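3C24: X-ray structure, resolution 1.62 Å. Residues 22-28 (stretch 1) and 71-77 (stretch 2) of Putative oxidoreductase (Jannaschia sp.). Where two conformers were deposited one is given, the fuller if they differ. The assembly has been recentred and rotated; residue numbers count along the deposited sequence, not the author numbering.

Stretch 1 22-28: KMGARIT
Stretch 2 (71-77) VVLALPD

Stretch 1 is helical. Most phi/psi pairs lie near -60/-42; Met 23 (-64/-63) and Ile 27 (-69/-34) depart in psi. The helix continues past Thr 28. Stretch 2 enters as the end of a strand, Val 71 to Leu 73, with phi/psi of -125/115, -99/124 and -93/80. It leaves the strand at Ala 74 (-85/59) and extends again through Leu 75 (-130/160) and Pro 76 (-68/147). Asp 77 turns to -52/-31.

Stretch 2 runs broadly against the direction of the helix, so Met 23 meets Ala 74 to Pro 76 and Ile 27 meets Val 72 and Ala 74. The backbones come nearest at Gly 24 and Ala 74, whose CA atoms are 5.4 Å apart. Gly 24 has no side chain, and its CA is what Ala 74 meets. Gly 24 CA lies 4.0 Å from Ala 74 CB, so the methyl rests on the helix backbone. The contact is small, burying 229 Å² over both sides.

The apolar contacts centre on Ala 74, whose CB points toward the helix. Ile 27 points toward stretch 2, with chi1 p (64°) and chi2 t (-172°). Its CD1 reaches Ala 74 CB at 3.8 Å and Val 72 CG1 at 4.4 Å. Val 72 points toward the helix with chi1 t (179°). Leu 73, between Val 72 and Ala 74, points away; its rotamer is m, t. Leu 75 also points away, again m, t.

Met 23 is selenomethionine, and one of its two deposited conformers is given. It points toward stretch 2. Its chi1 is -33° and its chi2 t (-158°). Chi3 is -6°, nearly eclipsed. The side chain lies along the backbone of the turn: CE is 3.4 Å from Ala 74 C and 3.4 Å from Leu 75 N. SE sits 3.6 Å from Pro 76 N and 4.1 Å from Pro 76 CD. Pro 76 points sideways, its ring C-gamma exo. These are van der Waals contacts.

No direct hydrogen bond crosses between the stretches. One water bridges them. It donates to Ala 74 O at 2.7 Å and accepts a weak bond from Gly 24 N at 3.4 Å.

Within the helix, Thr 28 N donates to Gly 24 O at 2.9 Å. Thr 28 OG1, with chi1 m (-61°), donates to the same Gly 24 O at 2.7 Å, so its hydroxyl proton is used within the helix. In stretch 2, two weak backbone bonds accompany the bend: Ala 74 N to Val 72 O at 3.2 Å and Leu 75 N to Leu 73 O at 2.9 Å.

Lys 22 is modelled only to CB, Arg 26 only to CD. Neither touches stretch 2.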

# COMPACT_ATOMS: atom_id res chain seq x y z
N LYS A 22 14.94 14.28 -17.35
CA LYS A 22 14.29 14.05 -16.07
C LYS A 22 14.88 12.81 -15.43
O LYS A 22 15.22 12.81 -14.25
CB LYS A 22 12.76 13.92 -16.23
N MSE A 23 15.09 11.77 -16.22
CA MSE A 23 15.66 10.54 -15.69
C MSE A 23 17.10 10.89 -15.23
O MSE A 23 17.46 10.87 -14.02
CB MSE A 23 15.69 9.35 -16.72
CG MSE A 23 14.54 9.21 -17.81
SE MSE A 23 14.26 7.38 -18.63
CE MSE A 23 15.82 6.53 -17.76
N GLY A 24 17.89 11.27 -16.21
CA GLY A 24 19.31 11.55 -16.03
C GLY A 24 19.88 12.52 -15.04
O GLY A 24 20.94 12.29 -14.50
N ALA A 25 19.22 13.63 -14.85
CA ALA A 25 19.80 14.71 -14.07
C ALA A 25 20.11 14.31 -12.61
O ALA A 25 21.17 14.63 -12.04
CB ALA A 25 18.90 15.97 -14.18
N ARG A 26 19.20 13.57 -12.00
CA ARG A 26 19.38 13.14 -10.61
C ARG A 26 20.59 12.23 -10.46
O ARG A 26 21.39 12.39 -9.55
CB ARG A 26 18.13 12.43 -10.08
CG ARG A 26 16.94 13.36 -9.81
CD ARG A 26 15.66 12.49 -9.52
N ILE A 27 20.68 11.26 -11.34
CA ILE A 27 21.78 10.29 -11.31
C ILE A 27 23.13 10.93 -11.68
O ILE A 27 24.18 10.57 -11.14
CB ILE A 27 21.51 8.98 -12.10
CG1 ILE A 27 21.34 9.20 -13.58
CG2 ILE A 27 20.35 8.21 -11.50
CD1 ILE A 27 20.88 7.89 -14.30
N THR A 28 23.07 11.90 -12.59
CA THR A 28 24.25 12.62 -13.02
C THR A 28 24.81 13.43 -11.86
O THR A 28 26.02 13.45 -11.61
CB THR A 28 23.96 13.50 -14.24
OG1 THR A 28 23.51 12.66 -15.33
CG2 THR A 28 25.15 14.28 -14.66
N VAL A 71 29.08 3.10 -19.39
CA VAL A 71 28.13 3.92 -20.17
C VAL A 71 26.72 3.56 -19.71
O VAL A 71 26.22 2.45 -19.91
CB VAL A 71 28.26 3.70 -21.67
CG1 VAL A 71 27.26 4.56 -22.43
CG2 VAL A 71 29.69 4.00 -22.10
N VAL A 72 26.07 4.55 -19.11
CA VAL A 72 24.76 4.43 -18.52
C VAL A 72 23.72 4.95 -19.47
O VAL A 72 23.75 6.11 -19.91
CB VAL A 72 24.63 5.20 -17.17
CG1 VAL A 72 23.19 5.02 -16.65
CG2 VAL A 72 25.65 4.72 -16.15
N LEU A 73 22.75 4.10 -19.79
CA LEU A 73 21.69 4.46 -20.71
C LEU A 73 20.46 5.01 -19.99
O LEU A 73 19.50 4.29 -19.74
CB LEU A 73 21.28 3.24 -21.58
CG LEU A 73 22.45 2.49 -22.26
CD1 LEU A 73 21.90 1.45 -23.21
CD2 LEU A 73 23.36 3.41 -23.03
N ALA A 74 20.54 6.29 -19.61
CA ALA A 74 19.44 6.95 -18.85
C ALA A 74 18.37 7.47 -19.80
O ALA A 74 18.12 8.68 -19.88
CB ALA A 74 19.98 8.08 -17.97
N LEU A 75 17.81 6.55 -20.57
CA LEU A 75 16.84 6.86 -21.60
C LEU A 75 15.61 5.99 -21.49
O LEU A 75 15.67 4.92 -20.88
CB LEU A 75 17.47 6.62 -22.96
CG LEU A 75 18.70 7.51 -23.20
CD1 LEU A 75 19.49 6.95 -24.34
CD2 LEU A 75 18.27 8.95 -23.43
N PRO A 76 14.48 6.42 -22.08
CA PRO A 76 13.26 5.61 -21.96
C PRO A 76 13.36 4.30 -22.69
O PRO A 76 14.06 4.16 -23.68
CB PRO A 76 12.14 6.50 -22.52
CG PRO A 76 12.70 7.80 -22.78
CD PRO A 76 14.23 7.72 -22.72
N ASP A 77 12.70 3.30 -22.12
CA ASP A 77 12.77 1.92 -22.65
C ASP A 77 12.47 1.81 -24.11
O ASP A 77 13.04 0.99 -24.80
CB ASP A 77 11.85 0.98 -21.87
CG ASP A 77 12.30 0.78 -20.46
OD1 ASP A 77 13.54 0.70 -20.23
OD2 ASP A 77 11.41 0.69 -19.59
O HOH W 1 17.45 11.25 -19.54